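Local coordinates for protein phosphothreonine lyase ospF (Shigella flexneri, PDB 3I0U) that acts as a phosphothreonine lyase, a secreted type III effector and virulence factor that probably removes phosphate irreversibly from threonines of host signalling kinases by beta-elimination, at residues Pro37-Ser40 and Asp41-Gln44; Val91-Ala94 and Phe95-Leu98; Glu161-Leu164 and Leu165-Lys168. All blocks are in the same frame, centred on the assembly; numbering follows the deposited sequence.

Contact 1. Residues Pro37-Ser40 and Asp41-Gln44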
ATOM      1  N   PRO A  37     -12.399 -11.400  -3.680  1.00 71.94           N
ATOM      2  CA  PRO A  37     -12.955 -12.025  -2.528  1.00 71.68           C
ATOM      3  C   PRO A  37     -13.468 -10.969  -1.571  1.00 71.51           C
ATOM      4  O   PRO A  37     -12.953  -9.836  -1.532  1.00 71.13           O
ATOM      5  CB  PRO A  37     -11.747 -12.732  -1.925  1.00 71.98           C
ATOM      6  CG  PRO A  37     -10.624 -11.896  -2.304  1.00 71.24           C
ATOM      7  CD  PRO A  37     -10.933 -11.487  -3.684  1.00 72.02           C
ATOM      8  N   THR A  38     -14.462 -11.367  -0.787  1.00 71.34           N
ATOM      9  CA  THR A  38     -15.028 -10.503   0.232  1.00 71.17           C
ATOM     10  C   THR A  38     -14.054 -10.555   1.419  1.00 70.78           C
ATOM     11  O   THR A  38     -13.182 -11.441   1.450  1.00 70.09           O
ATOM     12  CB  THR A  38     -16.406 -11.035   0.628  1.00 70.89           C
ATOM     13  OG1 THR A  38     -16.217 -12.268   1.312  1.00 70.92           O
ATOM     14  CG2 THR A  38     -17.265 -11.301  -0.601  1.00 70.29           C
ATOM     15  N   TYR A  39     -14.209  -9.637   2.380  1.00 70.88           N
ATOM     16  CA  TYR A  39     -13.527  -9.752   3.683  1.00 71.13           C
ATOM     17  C   TYR A  39     -13.615 -11.108   4.384  1.00 71.48           C
ATOM     18  O   TYR A  39     -12.572 -11.647   4.785  1.00 71.76           O
ATOM     19  CB  TYR A  39     -13.978  -8.701   4.677  1.00 71.16           C
ATOM     20  CG  TYR A  39     -13.047  -8.612   5.865  1.00 70.68           C
ATOM     21  CD1 TYR A  39     -11.711  -8.204   5.693  1.00 68.28           C
ATOM     22  CD2 TYR A  39     -13.488  -8.927   7.151  1.00 69.22           C
ATOM     23  CE1 TYR A  39     -10.855  -8.087   6.738  1.00 67.63           C
ATOM     24  CE2 TYR A  39     -12.621  -8.828   8.237  1.00 70.62           C
ATOM     25  CZ  TYR A  39     -11.293  -8.405   8.000  1.00 71.63           C
ATOM     26  OH  TYR A  39     -10.391  -8.276   9.027  1.00 73.02           O
ATOM     27  N   SER A  40     -14.813 -11.668   4.530  1.00 71.19           N
ATOM     28  CA  SER A  40     -14.884 -12.962   5.194  1.00 72.03           C
ATOM     29  C   SER A  40     -14.197 -14.071   4.385  1.00 72.31           C
ATOM     30  O   SER A  40     -13.631 -14.984   4.983  1.00 72.99           O
ATOM     31  CB  SER A  40     -16.296 -13.355   5.662  1.00 71.73           C
ATOM     32  OG  SER A  40     -17.119 -13.709   4.584  1.00 71.64           O
ATOM     33  N   ASP A  41     -14.208 -13.985   3.056  1.00 72.05           N
ATOM     34  CA  ASP A  41     -13.495 -14.971   2.239  1.00 72.04           C
ATOM     35  C   ASP A  41     -11.996 -14.992   2.524  1.00 72.29           C
ATOM     36  O   ASP A  41     -11.440 -16.073   2.699  1.00 72.39           O
ATOM     37  CB  ASP A  41     -13.711 -14.768   0.740  1.00 72.16           C
ATOM     38  CG  ASP A  41     -15.147 -14.968   0.309  1.00 72.64           C
ATOM     39  OD1 ASP A  41     -15.881 -15.762   0.932  1.00 72.74           O
ATOM     40  OD2 ASP A  41     -15.546 -14.308  -0.677  1.00 74.21           O
ATOM     41  N   ILE A  42     -11.347 -13.818   2.589  1.00 72.49           N
ATOM     42  CA  ILE A  42      -9.916 -13.758   2.917  1.00 72.42           C
ATOM     43  C   ILE A  42      -9.622 -14.153   4.370  1.00 72.87           C
ATOM     44  O   ILE A  42      -8.505 -14.588   4.676  1.00 73.40           O
ATOM     45  CB  ILE A  42      -9.242 -12.411   2.559  1.00 72.80           C
ATOM     46  CG1 ILE A  42      -9.803 -11.241   3.373  1.00 72.51           C
ATOM     47  CG2 ILE A  42      -9.402 -12.091   1.081  1.00 72.34           C
ATOM     48  CD1 ILE A  42      -8.912 -10.055   3.372  1.00 69.80           C
ATOM     49  N   CYS A  43     -10.629 -14.076   5.253  1.00 72.94           N
ATOM     50  CA  CYS A  43     -10.435 -14.484   6.656  1.00 72.38           C
ATOM     51  C   CYS A  43     -10.290 -15.995   6.864  1.00 72.57           C
ATOM     52  O   CYS A  43      -9.751 -16.441   7.872  1.00 72.74           O
ATOM     53  CB  CYS A  43     -11.507 -13.870   7.544  1.00 72.23           C
ATOM     54  SG  CYS A  43     -11.175 -12.115   7.812  1.00 71.47           S
ATOM     55  N   GLN A  44     -10.727 -16.765   5.872  1.00 72.61           N
ATOM     56  CA  GLN A  44     -10.790 -18.215   5.924  1.00 72.49           C
ATOM     57  C   GLN A  44      -9.812 -18.884   4.993  1.00 73.28           C
ATOM     58  O   GLN A  44      -9.469 -20.049   5.176  1.00 73.54           O
ATOM     59  CB  GLN A  44     -12.195 -18.622   5.578  1.00 72.17           C
ATOM     60  CG  GLN A  44     -13.130 -18.084   6.628  1.00 72.26           C
ATOM     61  CD  GLN A  44     -14.499 -17.837   6.110  1.00 72.77           C
ATOM     62  OE1 GLN A  44     -15.241 -18.774   5.784  1.00 73.60           O
ATOM     63  NE2 GLN A  44     -14.872 -16.577   6.050  1.00 72.70           N
TER
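T38 and D41 cap the start of helix 39-44 with paired bonds that define a capping box. D41 N donates to T38 OG1 over 3.2 Å, and T38 N returns a bond to D41 OD2 at 3.1 Å. The returned bond is nearly straight at the hydrogen (167°), yet it meets the oxygen from above the carboxylate plane, 35° out of it. The first torsion of T38 (68°) tucks OG1 in over its own backbone, the rotation that turns the hydroxyl to the first turn.

Backbone bonds continue the helix: I42 N to T38 O is 3.2 Å, and C43 N to Y39 O is 3.1 Å.

The sulfur-aromatic contact forms on another flank. C43 SG lies over one face of the Y39 ring, 3.8 Å from its centroid and displaced to the CE2 rim, where Y39 CE2 and C43 SG are 3.6 Å apart. Y39 OH is bonded elsewhere, to T115 O and M117 N, which anchors the far end of the ring.

Apolar packing completes the turn. P37 CG meets I42 CG2 at 3.6 Å, and I42 CD1 comes to the Y39 ring obliquely, 4.1 Å from Y39 CD1.

The capping box thus gives the first-turn amide of D41 a side-chain acceptor, and the carboxylate at this N-terminus would probably be stabilised by the helix dipole.

Contact 2. Residues Val91-Ala94 and Phe95-Leu98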
ATOM      1  N   VAL A  91     -13.632  -1.274   8.925  1.00 70.21           N
ATOM      2  CA  VAL A  91     -12.599  -2.059   8.284  1.00 70.74           C
ATOM      3  C   VAL A  91     -13.027  -3.051   7.164  1.00 70.70           C
ATOM      4  O   VAL A  91     -12.495  -2.959   6.051  1.00 71.12           O
ATOM      5  CB  VAL A  91     -11.618  -2.646   9.324  1.00 70.74           C
ATOM      6  CG1 VAL A  91     -10.635  -3.538   8.675  1.00 70.72           C
ATOM      7  CG2 VAL A  91     -10.871  -1.525  10.007  1.00 71.51           C
ATOM      8  N   PRO A  92     -13.953  -3.993   7.442  1.00 70.45           N
ATOM      9  CA  PRO A  92     -14.399  -4.841   6.335  1.00 70.57           C
ATOM     10  C   PRO A  92     -14.984  -4.087   5.157  1.00 70.91           C
ATOM     11  O   PRO A  92     -14.685  -4.438   3.999  1.00 71.42           O
ATOM     12  CB  PRO A  92     -15.474  -5.719   6.999  1.00 70.65           C
ATOM     13  CG  PRO A  92     -15.035  -5.792   8.395  1.00 69.53           C
ATOM     14  CD  PRO A  92     -14.604  -4.409   8.702  1.00 69.83           C
ATOM     15  N   LEU A  93     -15.776  -3.055   5.456  1.00 70.91           N
ATOM     16  CA  LEU A  93     -16.331  -2.192   4.418  1.00 71.21           C
ATOM     17  C   LEU A  93     -15.244  -1.586   3.564  1.00 70.97           C
ATOM     18  O   LEU A  93     -15.320  -1.676   2.355  1.00 72.17           O
ATOM     19  CB  LEU A  93     -17.176  -1.078   5.016  1.00 71.03           C
ATOM     20  CG  LEU A  93     -18.093  -0.378   4.047  1.00 71.38           C
ATOM     21  CD1 LEU A  93     -19.197  -1.365   3.563  1.00 73.12           C
ATOM     22  CD2 LEU A  93     -18.647   0.744   4.873  1.00 71.88           C
ATOM     23  N   ALA A  94     -14.232  -1.015   4.214  1.00 70.23           N
ATOM     24  CA  ALA A  94     -13.126  -0.389   3.546  1.00 70.17           C
ATOM     25  C   ALA A  94     -12.336  -1.365   2.705  1.00 70.50           C
ATOM     26  O   ALA A  94     -11.802  -0.996   1.711  1.00 70.66           O
ATOM     27  CB  ALA A  94     -12.219   0.269   4.560  1.00 69.76           C
ATOM     28  N   PHE A  95     -12.249  -2.615   3.132  1.00 70.79           N
ATOM     29  CA  PHE A  95     -11.622  -3.620   2.326  1.00 70.85           C
ATOM     30  C   PHE A  95     -12.436  -3.839   1.064  1.00 70.93           C
ATOM     31  O   PHE A  95     -11.883  -3.954  -0.002  1.00 71.17           O
ATOM     32  CB  PHE A  95     -11.433  -4.935   3.097  1.00 70.44           C
ATOM     33  CG  PHE A  95     -11.020  -6.077   2.216  1.00 70.73           C
ATOM     34  CD1 PHE A  95      -9.699  -6.195   1.809  1.00 72.57           C
ATOM     35  CD2 PHE A  95     -11.961  -7.006   1.744  1.00 70.07           C
ATOM     36  CE1 PHE A  95      -9.313  -7.231   0.965  1.00 71.85           C
ATOM     37  CE2 PHE A  95     -11.616  -8.031   0.893  1.00 68.59           C
ATOM     38  CZ  PHE A  95     -10.313  -8.173   0.506  1.00 71.15           C
ATOM     39  N   GLN A  96     -13.750  -3.910   1.184  1.00 71.49           N
ATOM     40  CA  GLN A  96     -14.581  -4.165   0.007  1.00 72.17           C
ATOM     41  C   GLN A  96     -14.455  -3.037  -0.990  1.00 71.38           C
ATOM     42  O   GLN A  96     -14.345  -3.274  -2.196  1.00 72.32           O
ATOM     43  CB  GLN A  96     -16.048  -4.395   0.397  1.00 71.51           C
ATOM     44  CG  GLN A  96     -17.041  -4.292  -0.770  1.00 72.91           C
ATOM     45  CD  GLN A  96     -18.384  -4.950  -0.452  1.00 75.12           C
ATOM     46  OE1 GLN A  96     -19.173  -4.457   0.395  1.00 74.58           O
ATOM     47  NE2 GLN A  96     -18.654  -6.105  -1.114  1.00 76.58           N
ATOM     48  N   ILE A  97     -14.412  -1.826  -0.465  1.00 70.60           N
ATOM     49  CA  ILE A  97     -14.188  -0.662  -1.275  1.00 70.38           C
ATOM     50  C   ILE A  97     -12.806  -0.658  -1.960  1.00 70.40           C
ATOM     51  O   ILE A  97     -12.691  -0.288  -3.137  1.00 71.09           O
ATOM     52  CB  ILE A  97     -14.438   0.600  -0.429  1.00 70.70           C
ATOM     53  CG1 ILE A  97     -15.953   0.765  -0.220  1.00 69.04           C
ATOM     54  CG2 ILE A  97     -13.715   1.884  -1.025  1.00 67.81           C
ATOM     55  CD1 ILE A  97     -16.251   1.656   0.880  1.00 67.13           C
ATOM     56  N   LEU A  98     -11.791  -1.109  -1.249  1.00 70.18           N
ATOM     57  CA  LEU A  98     -10.427  -1.120  -1.756  1.00 70.50           C
ATOM     58  C   LEU A  98      -9.975  -2.399  -2.491  1.00 71.01           C
ATOM     59  O   LEU A  98      -8.922  -2.390  -3.139  1.00 71.21           O
ATOM     60  CB  LEU A  98      -9.427  -0.767  -0.651  1.00 70.19           C
ATOM     61  CG  LEU A  98      -9.591   0.651  -0.067  1.00 69.98           C
ATOM     62  CD1 LEU A  98      -8.524   0.972   0.933  1.00 69.20           C
ATOM     63  CD2 LEU A  98      -9.622   1.719  -1.151  1.00 70.98           C
TER
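A94, F95 and L93 carry most of this turn of helix 91-102; A94 and L93 both offer a carbonyl, and L93 adds its side chain. A94 contributes chiefly its carbonyl. L98 N bonds to A94 O at 3.0 Å, with the donor tilted 32° from the carbonyl plane, and the L98 side chain folds back over the same oxygen, its CG 3.3 Å from A94 O. That approach follows from the first torsion of L98 (chi1 -63°), which sets CG beside its own backbone N. Beyond the turn, L98 packs on L160 and L164 of helix 147-166.

F95 is held by its backbone N, and its ring leads off the turn. F95 N bonds to V91 O over 2.9 Å, while F95 CB rests 3.4 Å from P92 O, an oxygen that also lies at the edge of the aromatic ring, near its plane. The ring extends to I42 of helix 39-44 and to W112 and I114 of strand 111-115. P92 O is at the same time the acceptor for Q96 N, at 3.0 Å.

L93 meets I97 one turn on, by backbone and side chain together. I97 N donates to L93 O at 3.0 Å in the carbonyl plane, with an N-H...O angle of 163°. Alongside this bond, L93 CG and I97 CD1 approach to 4.2 Å, a loose apolar contact between side chains that cross at a slant.

Four successive i to i+4 bonds therefore pair the amides of 95-98 with the carbonyls of 91-94, and the hydrocarbon side chains can be spent on neighbouring elements: F95 on the sheet and helix 39-44, L98 on helix 147-166.

Contact 3. Residues Glu161-Leu164 and Leu165-Lys168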
ATOM      1  N   GLU A 161      -6.938   6.965  -1.434  1.00 72.48           N
ATOM      2  CA  GLU A 161      -7.453   8.143  -0.702  1.00 72.14           C
ATOM      3  C   GLU A 161      -8.845   8.545  -1.225  1.00 72.07           C
ATOM      4  O   GLU A 161      -9.830   8.623  -0.484  1.00 72.69           O
ATOM      5  CB  GLU A 161      -6.469   9.328  -0.801  1.00 71.59           C
ATOM      6  CG  GLU A 161      -5.267   9.292   0.164  1.00 71.96           C
ATOM      7  CD  GLU A 161      -5.637   9.525   1.638  1.00 72.29           C
ATOM      8  OE1 GLU A 161      -5.246   8.730   2.529  1.00 71.23           O
ATOM      9  OE2 GLU A 161      -6.307  10.530   1.916  1.00 74.14           O
ATOM     10  N   SER A 162      -8.920   8.710  -2.528  1.00 72.13           N
ATOM     11  CA  SER A 162     -10.089   9.199  -3.215  1.00 71.46           C
ATOM     12  C   SER A 162     -11.297   8.257  -3.062  1.00 71.54           C
ATOM     13  O   SER A 162     -12.422   8.685  -2.894  1.00 71.66           O
ATOM     14  CB  SER A 162      -9.711   9.348  -4.676  1.00 70.62           C
ATOM     15  OG  SER A 162     -10.844   9.453  -5.470  1.00 71.08           O
ATOM     16  N   ASN A 163     -11.052   6.963  -3.112  1.00 71.48           N
ATOM     17  CA  ASN A 163     -12.132   6.006  -3.003  1.00 71.21           C
ATOM     18  C   ASN A 163     -12.689   5.922  -1.600  1.00 71.34           C
ATOM     19  O   ASN A 163     -13.895   5.749  -1.426  1.00 71.88           O
ATOM     20  CB  ASN A 163     -11.668   4.618  -3.427  1.00 71.13           C
ATOM     21  CG  ASN A 163     -11.790   4.394  -4.908  1.00 71.29           C
ATOM     22  OD1 ASN A 163     -10.902   4.725  -5.682  1.00 72.84           O
ATOM     23  ND2 ASN A 163     -12.882   3.834  -5.311  1.00 70.38           N
ATOM     24  N   LEU A 164     -11.816   6.019  -0.598  1.00 71.04           N
ATOM     25  CA  LEU A 164     -12.244   6.027   0.799  1.00 70.45           C
ATOM     26  C   LEU A 164     -12.995   7.275   1.129  1.00 70.10           C
ATOM     27  O   LEU A 164     -14.038   7.202   1.736  1.00 70.05           O
ATOM     28  CB  LEU A 164     -11.043   5.941   1.708  1.00 70.71           C
ATOM     29  CG  LEU A 164     -10.570   4.642   2.360  1.00 71.04           C
ATOM     30  CD1 LEU A 164     -11.319   3.367   1.915  1.00 70.60           C
ATOM     31  CD2 LEU A 164      -9.091   4.538   2.193  1.00 69.35           C
ATOM     32  N   LEU A 165     -12.481   8.425   0.692  1.00 70.04           N
ATOM     33  CA  LEU A 165     -13.120   9.707   1.004  1.00 69.73           C
ATOM     34  C   LEU A 165     -14.518   9.804   0.391  1.00 69.51           C
ATOM     35  O   LEU A 165     -15.455  10.321   0.992  1.00 69.73           O
ATOM     36  CB  LEU A 165     -12.208  10.890   0.612  1.00 69.95           C
ATOM     37  CG  LEU A 165     -12.736  12.332   0.736  1.00 70.52           C
ATOM     38  CD1 LEU A 165     -13.027  12.634   2.227  1.00 71.02           C
ATOM     39  CD2 LEU A 165     -11.783  13.374   0.122  1.00 68.87           C
ATOM     40  N   ARG A 166     -14.684   9.243  -0.786  1.00 69.29           N
ATOM     41  CA  ARG A 166     -15.915   9.465  -1.468  1.00 69.97           C
ATOM     42  C   ARG A 166     -16.987   8.482  -1.087  1.00 69.71           C
ATOM     43  O   ARG A 166     -18.158   8.699  -1.285  1.00 69.82           O
ATOM     44  CB  ARG A 166     -15.663   9.670  -2.959  1.00 70.29           C
ATOM     45  CG  ARG A 166     -14.804  11.022  -3.157  1.00 71.52           C
ATOM     46  CD  ARG A 166     -14.204  11.238  -4.544  1.00 71.91           C
ATOM     47  NE  ARG A 166     -13.612  10.010  -5.095  1.00 75.67           N
ATOM     48  CZ  ARG A 166     -13.955   9.410  -6.253  1.00 76.12           C
ATOM     49  NH1 ARG A 166     -14.889   9.939  -7.063  1.00 72.53           N
ATOM     50  NH2 ARG A 166     -13.322   8.270  -6.609  1.00 75.23           N
ATOM     51  N   SER A 167     -16.589   7.407  -0.448  1.00 70.20           N
ATOM     52  CA  SER A 167     -17.566   6.580   0.259  1.00 70.42           C
ATOM     53  C   SER A 167     -17.717   7.002   1.726  1.00 70.61           C
ATOM     54  O   SER A 167     -18.400   6.326   2.491  1.00 70.93           O
ATOM     55  CB  SER A 167     -17.214   5.103   0.174  1.00 70.74           C
ATOM     56  OG  SER A 167     -16.876   4.710  -1.164  1.00 72.28           O
ATOM     57  N   LYS A 168     -17.115   8.141   2.093  1.00 70.65           N
ATOM     58  CA  LYS A 168     -17.202   8.764   3.433  1.00 70.10           C
ATOM     59  C   LYS A 168     -16.810   7.835   4.570  1.00 69.78           C
ATOM     60  O   LYS A 168     -17.419   7.813   5.573  1.00 69.54           O
ATOM     61  CB  LYS A 168     -18.550   9.453   3.647  1.00 69.72           C
ATOM     62  CG  LYS A 168     -18.596  10.806   2.955  1.00 70.40           C
ATOM     63  CD  LYS A 168     -19.894  11.592   3.025  1.00 70.02           C
ATOM     64  CE  LYS A 168     -19.945  12.543   1.787  1.00 72.03           C
ATOM     65  NZ  LYS A 168     -21.246  13.278   1.546  1.00 71.72           N
TER
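R166 brings its guanidinium edge-on to S162, whose carbonyl group lies near the plane of the flat group; N163 N is at the edge as well. The bond that fixes this edge runs from R166 NE to S162 O, 2.8 Å long with an N-H...O angle of 146°. It leaves the carbonyl plane steeply, the donor standing 57° above it and not on a lone pair. S162 OG is likewise 2.8 Å from R166 NE, but the angle there makes the bond weak. The bend of the arginine chain at chi3 (-43°) is what folds NE back over the preceding turn. A second flat group, the carboxylate of E161, is held outside the turn, with OE1 accepting from V187 N and Y186 N and OE2 from K185 N.

S162 O has a second donor, R166 N at 3.1 Å. The two nitrogens of R166 reach it from opposite faces of the carbonyl plane, so one residue closes on both sides of a single oxygen.

Backbone bonding weakens as helix 147-166 ends. L165 N still makes a regular bond to E161 O at 2.9 Å, whereas S167 N has weak ones, to N163 O at 3.3 Å and to L164 O. S167 OG gives N163 O a second donor, at 3.2 Å. The chain then turns in a Schellman motif: K168, with positive phi, is its C-prime residue, K168 N bonds to L165 O at 3.0 Å, and I169 N pairs with L164 O.

Side-chain donors from R166 and S167 thus add to the amide donors reaching the S162 and N163 carbonyls at the helix C-terminus, where a positively charged guanidinium would probably interact well with the partial negative charge of the helix end.

Overall arrangement
Contacts 1 and 2 lie in different helices that meet mainly at the F95 ring, with P92 on Y39 as well; F95 CZ is 3.7 Å from I42 CD1 of the capped turn. Contact 2 also reaches contact 3, where I97 CD1 meets S167 CB at 3.6 Å, so helix 91-102 links two ends that do not touch and whose centres are about 22 Å apart. Contacts 1 and 2 are partly buried; contact 3 is a surface contact. Their chemistry follows position within the helix: side-chain acceptors at the start of 39-44, plain main-chain bonding along 91-102, and side-chain donors at the finish of 147-166.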